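MaoC-like dehydratase (Phytophthora Capsici, PDB 3KH8) probably catalyses the reversible hydration of enoyl-CoA thioesters, as hydratase 2 enzymes do, using hot-dog folded domains. Local coordinates at residues A198-P203 with S276-F281; V257-L262 with A272-I277. All blocks are in the same frame, centred on the assembly; numbering follows the deposited sequence.

Contact 1. Residues A198-P203 with S276-F281; sequences ARVQIP and SIRVRF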
ATOM      1  N   ALA A 198     -31.280 -13.404  13.009  1.00 27.52           N
ATOM      2  CA  ALA A 198     -31.152 -14.850  13.184  1.00 27.36           C
ATOM      3  C   ALA A 198     -29.694 -15.294  13.139  1.00 27.31           C
ATOM      4  O   ALA A 198     -28.902 -14.778  12.340  1.00 27.38           O
ATOM      5  CB  ALA A 198     -31.958 -15.581  12.124  1.00 27.42           C
ATOM      6  N   ARG A 199     -29.349 -16.239  14.011  1.00 27.01           N
ATOM      7  CA  ARG A 199     -28.028 -16.861  14.011  1.00 26.91           C
ATOM      8  C   ARG A 199     -27.801 -17.599  12.698  1.00 26.21           C
ATOM      9  O   ARG A 199     -28.664 -18.353  12.245  1.00 26.15           O
ATOM     10  CB  ARG A 199     -27.885 -17.826  15.193  1.00 27.33           C
ATOM     11  CG  ARG A 199     -26.698 -18.789  15.090  1.00 28.80           C
ATOM     12  CD  ARG A 199     -26.450 -19.547  16.393  1.00 30.88           C
ATOM     13  NE  ARG A 199     -26.062 -18.656  17.485  1.00 32.43           N
ATOM     14  CZ  ARG A 199     -24.867 -18.081  17.610  1.00 33.58           C
ATOM     15  NH1 ARG A 199     -23.916 -18.288  16.705  1.00 33.61           N
ATOM     16  NH2 ARG A 199     -24.624 -17.288  18.644  1.00 34.19           N
ATOM     17  N   VAL A 200     -26.642 -17.366  12.091  1.00 25.53           N
ATOM     18  CA  VAL A 200     -26.283 -18.022  10.841  1.00 24.75           C
ATOM     19  C   VAL A 200     -25.939 -19.493  11.081  1.00 24.55           C
ATOM     20  O   VAL A 200     -25.053 -19.820  11.874  1.00 24.43           O
ATOM     21  CB  VAL A 200     -25.121 -17.288  10.125  1.00 24.76           C
ATOM     22  CG1 VAL A 200     -24.660 -18.061   8.890  1.00 24.26           C
ATOM     23  CG2 VAL A 200     -25.546 -15.876   9.747  1.00 23.85           C
ATOM     24  N   GLN A 201     -26.666 -20.373  10.402  1.00 24.15           N
ATOM     25  CA  GLN A 201     -26.388 -21.801  10.455  1.00 23.97           C
ATOM     26  C   GLN A 201     -25.670 -22.210   9.175  1.00 23.64           C
ATOM     27  O   GLN A 201     -26.264 -22.233   8.102  1.00 23.59           O
ATOM     28  CB  GLN A 201     -27.681 -22.602  10.664  1.00 23.90           C
ATOM     29  CG  GLN A 201     -28.370 -22.290  11.993  1.00 24.32           C
ATOM     30  CD  GLN A 201     -29.724 -22.970  12.176  1.00 25.18           C
ATOM     31  OE1 GLN A 201     -30.097 -23.885  11.437  1.00 25.67           O
ATOM     32  NE2 GLN A 201     -30.462 -22.522  13.180  1.00 25.26           N
ATOM     33  N   ILE A 202     -24.375 -22.493   9.293  1.00 23.41           N
ATOM     34  CA  ILE A 202     -23.581 -22.957   8.157  1.00 23.25           C
ATOM     35  C   ILE A 202     -24.072 -24.357   7.761  1.00 23.46           C
ATOM     36  O   ILE A 202     -24.134 -25.249   8.609  1.00 23.28           O
ATOM     37  CB  ILE A 202     -22.058 -22.968   8.482  1.00 23.15           C
ATOM     38  CG1 ILE A 202     -21.531 -21.545   8.763  1.00 22.68           C
ATOM     39  CG2 ILE A 202     -21.249 -23.678   7.386  1.00 23.02           C
ATOM     40  CD1 ILE A 202     -21.760 -20.515   7.652  1.00 22.25           C
ATOM     41  N   PRO A 203     -24.448 -24.540   6.480  1.00 23.71           N
ATOM     42  CA  PRO A 203     -24.981 -25.829   6.021  1.00 24.12           C
ATOM     43  C   PRO A 203     -23.964 -26.956   6.162  1.00 24.53           C
ATOM     44  O   PRO A 203     -22.762 -26.723   6.042  1.00 24.48           O
ATOM     45  CB  PRO A 203     -25.301 -25.576   4.542  1.00 24.12           C
ATOM     46  CG  PRO A 203     -25.449 -24.092   4.427  1.00 23.69           C
ATOM     47  CD  PRO A 203     -24.457 -23.531   5.402  1.00 23.60           C
ATOM     48  N   SER A 276     -24.955  -6.676   1.551  1.00 16.41           N
ATOM     49  CA  SER A 276     -24.596  -6.778   2.963  1.00 16.35           C
ATOM     50  C   SER A 276     -23.733  -7.992   3.248  1.00 16.05           C
ATOM     51  O   SER A 276     -23.715  -8.956   2.483  1.00 16.27           O
ATOM     52  CB  SER A 276     -25.840  -6.785   3.865  1.00 16.26           C
ATOM     53  OG  SER A 276     -26.604  -7.959   3.666  1.00 17.02           O
ATOM     54  N   ILE A 277     -23.017  -7.921   4.362  1.00 15.91           N
ATOM     55  CA  ILE A 277     -22.136  -8.985   4.803  1.00 15.65           C
ATOM     56  C   ILE A 277     -21.994  -8.903   6.322  1.00 15.56           C
ATOM     57  O   ILE A 277     -21.800  -7.818   6.878  1.00 15.37           O
ATOM     58  CB  ILE A 277     -20.751  -8.926   4.071  1.00 15.74           C
ATOM     59  CG1 ILE A 277     -19.852 -10.100   4.483  1.00 15.78           C
ATOM     60  CG2 ILE A 277     -20.069  -7.553   4.261  1.00 15.45           C
ATOM     61  CD1 ILE A 277     -18.699 -10.370   3.525  1.00 15.49           C
ATOM     62  N   ARG A 278     -22.137 -10.046   6.988  1.00 15.40           N
ATOM     63  CA  ARG A 278     -21.880 -10.137   8.425  1.00 15.34           C
ATOM     64  C   ARG A 278     -21.134 -11.421   8.767  1.00 15.45           C
ATOM     65  O   ARG A 278     -21.357 -12.465   8.147  1.00 15.29           O
ATOM     66  CB  ARG A 278     -23.172 -10.006   9.238  1.00 15.60           C
ATOM     67  CG  ARG A 278     -24.236 -11.069   8.959  1.00 15.95           C
ATOM     68  CD  ARG A 278     -25.418 -10.860   9.886  1.00 17.24           C
ATOM     69  NE  ARG A 278     -26.539 -11.752   9.596  1.00 17.42           N
ATOM     70  CZ  ARG A 278     -27.068 -12.606  10.468  1.00 17.66           C
ATOM     71  NH1 ARG A 278     -26.582 -12.700  11.704  1.00 17.76           N
ATOM     72  NH2 ARG A 278     -28.094 -13.363  10.107  1.00 17.95           N
ATOM     73  N   VAL A 279     -20.238 -11.336   9.745  1.00 15.39           N
ATOM     74  CA  VAL A 279     -19.357 -12.446  10.083  1.00 15.53           C
ATOM     75  C   VAL A 279     -19.081 -12.437  11.577  1.00 16.32           C
ATOM     76  O   VAL A 279     -19.356 -11.443  12.266  1.00 16.23           O
ATOM     77  CB  VAL A 279     -17.982 -12.350   9.341  1.00 15.34           C
ATOM     78  CG1 VAL A 279     -18.157 -12.315   7.823  1.00 14.42           C
ATOM     79  CG2 VAL A 279     -17.163 -11.140   9.824  1.00 14.72           C
ATOM     80  N   ARG A 280     -18.537 -13.541  12.075  1.00 16.73           N
ATOM     81  CA  ARG A 280     -17.839 -13.498  13.350  1.00 17.91           C
ATOM     82  C   ARG A 280     -16.408 -13.978  13.175  1.00 17.82           C
ATOM     83  O   ARG A 280     -16.121 -14.800  12.302  1.00 18.08           O
ATOM     84  CB  ARG A 280     -18.581 -14.268  14.453  1.00 18.30           C
ATOM     85  CG  ARG A 280     -18.498 -15.773  14.366  1.00 20.32           C
ATOM     86  CD  ARG A 280     -19.288 -16.434  15.502  1.00 22.32           C
ATOM     87  NE  ARG A 280     -19.621 -17.811  15.153  1.00 24.50           N
ATOM     88  CZ  ARG A 280     -20.738 -18.183  14.535  1.00 24.68           C
ATOM     89  NH1 ARG A 280     -21.661 -17.286  14.208  1.00 24.28           N
ATOM     90  NH2 ARG A 280     -20.937 -19.460  14.254  1.00 25.80           N
ATOM     91  N   PHE A 281     -15.512 -13.445  13.994  1.00 18.08           N
ATOM     92  CA  PHE A 281     -14.115 -13.836  13.951  1.00 18.57           C
ATOM     93  C   PHE A 281     -13.880 -14.904  15.002  1.00 18.83           C
ATOM     94  O   PHE A 281     -14.008 -14.655  16.205  1.00 19.24           O
ATOM     95  CB  PHE A 281     -13.214 -12.613  14.149  1.00 18.45           C
ATOM     96  CG  PHE A 281     -13.515 -11.494  13.192  1.00 18.71           C
ATOM     97  CD1 PHE A 281     -13.111 -11.571  11.860  1.00 18.39           C
ATOM     98  CD2 PHE A 281     -14.230 -10.376  13.610  1.00 19.37           C
ATOM     99  CE1 PHE A 281     -13.403 -10.545  10.961  1.00 18.97           C
ATOM    100  CE2 PHE A 281     -14.529  -9.339  12.714  1.00 19.58           C
ATOM    101  CZ  PHE A 281     -14.112  -9.428  11.389  1.00 19.16           C
TER
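Arg278 reaches from its strand to the backbone carbonyl of Ala198, and NH2 makes the stronger bond, 2.8 Å to Ala198 O with an N-H...O angle of 159°. Ala198 O lies almost in the guanidinium plane and the donor in the carbonyl plane, so the two flat groups meet edge on. Arg278 NH1 adds a weak second bond to the same oxygen, at 3.2 Å from Ala198 O. A salt bridge from NH2 to Glu321 on the neighbouring strand 314-324 probably fixes the head group further. With CG between the backbone N and the carbonyl carbon (chi1 60°) and the chain extended to NE, the guanidinium projects straight off the sheet. Strand 274-281 belongs to the curved antiparallel sheet typical of hot-dog folds; residues 198-203 cross its outer side, the side away from helix 251-266, as irregular chain linking strands 192-193 and 209-214. Val200 CG2 covers one face of the Arg278 guanidinium, offset toward the rim and 3.6 Å from NH2. Farther out, two positive groups meet: Arg199 bends at chi3 and NH1 stands over the Arg280 guanidinium face, 3.5 Å from Arg280 NH1, planes 65° apart; a long, weak ion pair of Arg280 NH2 with Asp318 may offset some charge.

Contact 2. Residues V257-L262 with A272-I277; sequences VASRAL and ARFKSI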
ATOM      1  N   VAL A 257     -10.619 -10.501   2.351  1.00 11.19           N
ATOM      2  CA  VAL A 257     -10.271 -11.645   1.504  1.00 11.18           C
ATOM      3  C   VAL A 257     -11.518 -12.478   1.177  1.00 11.38           C
ATOM      4  O   VAL A 257     -11.739 -12.839   0.015  1.00 11.14           O
ATOM      5  CB  VAL A 257      -9.141 -12.507   2.135  1.00 11.14           C
ATOM      6  CG1 VAL A 257      -8.928 -13.804   1.363  1.00 11.05           C
ATOM      7  CG2 VAL A 257      -7.836 -11.712   2.176  1.00 11.40           C
ATOM      8  N   ALA A 258     -12.335 -12.761   2.193  1.00 11.45           N
ATOM      9  CA  ALA A 258     -13.610 -13.463   1.963  1.00 11.78           C
ATOM     10  C   ALA A 258     -14.538 -12.652   1.047  1.00 11.87           C
ATOM     11  O   ALA A 258     -15.152 -13.203   0.126  1.00 11.93           O
ATOM     12  CB  ALA A 258     -14.293 -13.783   3.283  1.00 11.54           C
ATOM     13  N   SER A 259     -14.614 -11.342   1.291  1.00 11.94           N
ATOM     14  CA  SER A 259     -15.437 -10.442   0.478  1.00 12.11           C
ATOM     15  C   SER A 259     -15.029 -10.435  -0.996  1.00 12.35           C
ATOM     16  O   SER A 259     -15.887 -10.351  -1.873  1.00 12.59           O
ATOM     17  CB  SER A 259     -15.413  -9.018   1.038  1.00 11.75           C
ATOM     18  OG  SER A 259     -15.953  -8.981   2.347  1.00 11.68           O
ATOM     19  N   ARG A 260     -13.721 -10.518  -1.254  1.00 12.51           N
ATOM     20  CA  ARG A 260     -13.191 -10.604  -2.613  1.00 12.72           C
ATOM     21  C   ARG A 260     -13.706 -11.852  -3.326  1.00 13.24           C
ATOM     22  O   ARG A 260     -14.103 -11.784  -4.490  1.00 13.15           O
ATOM     23  CB  ARG A 260     -11.662 -10.626  -2.601  1.00 12.74           C
ATOM     24  CG  ARG A 260     -10.991  -9.286  -2.294  1.00 12.41           C
ATOM     25  CD  ARG A 260      -9.484  -9.465  -2.133  1.00 12.43           C
ATOM     26  NE  ARG A 260      -8.932 -10.278  -3.214  1.00 11.51           N
ATOM     27  CZ  ARG A 260      -7.905 -11.109  -3.091  1.00 12.54           C
ATOM     28  NH1 ARG A 260      -7.281 -11.252  -1.927  1.00 12.84           N
ATOM     29  NH2 ARG A 260      -7.507 -11.808  -4.143  1.00 12.59           N
ATOM     30  N   ALA A 261     -13.690 -12.985  -2.623  1.00 13.32           N
ATOM     31  CA  ALA A 261     -14.185 -14.242  -3.180  1.00 13.64           C
ATOM     32  C   ALA A 261     -15.679 -14.148  -3.486  1.00 13.97           C
ATOM     33  O   ALA A 261     -16.129 -14.587  -4.546  1.00 14.08           O
ATOM     34  CB  ALA A 261     -13.900 -15.397  -2.229  1.00 13.54           C
ATOM     35  N   LEU A 262     -16.433 -13.557  -2.560  1.00 14.24           N
ATOM     36  CA  LEU A 262     -17.881 -13.391  -2.720  1.00 14.78           C
ATOM     37  C   LEU A 262     -18.238 -12.470  -3.886  1.00 15.06           C
ATOM     38  O   LEU A 262     -19.139 -12.779  -4.671  1.00 15.05           O
ATOM     39  CB  LEU A 262     -18.520 -12.900  -1.414  1.00 14.52           C
ATOM     40  CG  LEU A 262     -18.474 -13.892  -0.246  1.00 14.76           C
ATOM     41  CD1 LEU A 262     -18.580 -13.152   1.087  1.00 14.03           C
ATOM     42  CD2 LEU A 262     -19.565 -14.959  -0.381  1.00 14.93           C
ATOM     43  N   ALA A 272     -22.526  -2.408  -7.173  1.00 18.42           N
ATOM     44  CA  ALA A 272     -23.884  -2.076  -6.737  1.00 18.34           C
ATOM     45  C   ALA A 272     -24.669  -3.322  -6.304  1.00 18.28           C
ATOM     46  O   ALA A 272     -25.649  -3.218  -5.567  1.00 18.60           O
ATOM     47  CB  ALA A 272     -24.634  -1.296  -7.826  1.00 18.33           C
ATOM     48  N   ARG A 273     -24.212  -4.494  -6.738  1.00 18.04           N
ATOM     49  CA  ARG A 273     -24.841  -5.767  -6.366  1.00 17.94           C
ATOM     50  C   ARG A 273     -24.438  -6.283  -4.973  1.00 17.75           C
ATOM     51  O   ARG A 273     -25.108  -7.150  -4.416  1.00 17.63           O
ATOM     52  CB  ARG A 273     -24.589  -6.825  -7.448  1.00 17.99           C
ATOM     53  CG  ARG A 273     -25.236  -6.476  -8.791  1.00 18.36           C
ATOM     54  CD  ARG A 273     -25.015  -7.548  -9.844  1.00 19.50           C
ATOM     55  NE  ARG A 273     -25.680  -8.801  -9.497  1.00 20.63           N
ATOM     56  CZ  ARG A 273     -25.509  -9.955 -10.138  1.00 21.43           C
ATOM     57  NH1 ARG A 273     -24.685 -10.037 -11.174  1.00 22.05           N
ATOM     58  NH2 ARG A 273     -26.167 -11.034  -9.736  1.00 20.82           N
ATOM     59  N   PHE A 274     -23.364  -5.731  -4.412  1.00 17.48           N
ATOM     60  CA  PHE A 274     -22.842  -6.127  -3.091  1.00 17.03           C
ATOM     61  C   PHE A 274     -23.646  -5.410  -1.999  1.00 17.13           C
ATOM     62  O   PHE A 274     -23.427  -4.224  -1.730  1.00 17.17           O
ATOM     63  CB  PHE A 274     -21.350  -5.747  -3.021  1.00 16.82           C
ATOM     64  CG  PHE A 274     -20.579  -6.376  -1.880  1.00 16.17           C
ATOM     65  CD1 PHE A 274     -19.560  -7.290  -2.145  1.00 15.50           C
ATOM     66  CD2 PHE A 274     -20.815  -6.008  -0.556  1.00 15.86           C
ATOM     67  CE1 PHE A 274     -18.802  -7.852  -1.104  1.00 15.02           C
ATOM     68  CE2 PHE A 274     -20.074  -6.566   0.493  1.00 15.74           C
ATOM     69  CZ  PHE A 274     -19.064  -7.490   0.218  1.00 15.31           C
ATOM     70  N   LYS A 275     -24.572  -6.125  -1.360  1.00 16.97           N
ATOM     71  CA  LYS A 275     -25.547  -5.467  -0.482  1.00 17.21           C
ATOM     72  C   LYS A 275     -25.224  -5.494   1.011  1.00 16.79           C
ATOM     73  O   LYS A 275     -25.232  -4.449   1.669  1.00 16.89           O
ATOM     74  CB  LYS A 275     -26.970  -5.982  -0.748  1.00 17.47           C
ATOM     75  CG  LYS A 275     -27.533  -5.564  -2.101  1.00 19.14           C
ATOM     76  CD  LYS A 275     -27.659  -4.044  -2.190  1.00 21.96           C
ATOM     77  CE  LYS A 275     -27.998  -3.595  -3.592  1.00 23.96           C
ATOM     78  NZ  LYS A 275     -27.825  -2.120  -3.758  1.00 25.61           N
ATOM     79  N   SER A 276     -24.955  -6.676   1.551  1.00 16.41           N
ATOM     80  CA  SER A 276     -24.596  -6.778   2.963  1.00 16.35           C
ATOM     81  C   SER A 276     -23.733  -7.992   3.248  1.00 16.05           C
ATOM     82  O   SER A 276     -23.715  -8.956   2.483  1.00 16.27           O
ATOM     83  CB  SER A 276     -25.840  -6.785   3.865  1.00 16.26           C
ATOM     84  OG  SER A 276     -26.604  -7.959   3.666  1.00 17.02           O
ATOM     85  N   ILE A 277     -23.017  -7.921   4.362  1.00 15.91           N
ATOM     86  CA  ILE A 277     -22.136  -8.985   4.803  1.00 15.65           C
ATOM     87  C   ILE A 277     -21.994  -8.903   6.322  1.00 15.56           C
ATOM     88  O   ILE A 277     -21.800  -7.818   6.878  1.00 15.37           O
ATOM     89  CB  ILE A 277     -20.751  -8.926   4.071  1.00 15.74           C
ATOM     90  CG1 ILE A 277     -19.852 -10.100   4.483  1.00 15.78           C
ATOM     91  CG2 ILE A 277     -20.069  -7.553   4.261  1.00 15.45           C
ATOM     92  CD1 ILE A 277     -18.699 -10.370   3.525  1.00 15.49           C
TER
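Ser259 OG is held between its own helix and the strand: it is hydrogen-bonded to the carbonyl oxygen of Met255, one turn earlier, while Ile277 CD1 presses on it at 3.3 Å from OG. The hydroxyl sits beside the backbone N (chi1 -62°), a position from which it can reach back to that carbonyl. The hydroxyl proton is thus spent within the helix, which lets the group lie against an apolar neighbour in the buried interior. Phe274 approaches the same residue with the far end of its ring. Phe274 CZ lies 4.0 Å from Ser259 CB, and Phe274 CE1 lies 3.9 Å from Ser259 O, which stands at the ring edge, in its plane, and not over a face. The ring also meets Phe322 edge-to-face, which may restrict its rotation.

Helix 251-266 is the long helix of the MaoC-like domain, packed as in hot-dog folds against the sheet, and strand 274-281 is part of that antiparallel sheet, which curls around it. The short axes approach to 11.1 Å, and their N-to-C directions differ by 141°. Phe274 and Ile277 both direct their side chains to the helix although they are three residues apart, a spacing that simple strand alternation would send to opposite sides. A classic beta bulge accounts for it: Lys275 and Ser276 both face Val323, and Lys275 has a psi of -52°, far from extended values.

One turn along the helix from Ser259, Leu262 completes the apolar side. Its CD1 meets Ile277 CD1 at 3.7 Å, the two side chains crossing obliquely, so the Ile277 methyl touches both Ser259 and Leu262. Phe305 of strand 302-309 packs against Leu262 and Ile277 alike, extending this layer across the sheet.

Contacts 1 and 2 use strand 274-281 from its two sides, and their centres lie about 13 Å apart. The segments overlap at Ser276 and Ile277. Beyond the bulge the side chains alternate: Ile277 turns inward to helix 251-266 in contact 2, Arg278 turns outward to the 198-203 chain in contact 1, and Val279 turns inward again onto Met255. The inner contact is wholly buried and mainly apolar, whereas the outer one is a surface contact carried by arginines. Strand 314-324 supports both, through Glu321 outside and Phe322 inside. All four segments fall within the MaoC-like domain, and the second chain of the assembly touches none of them.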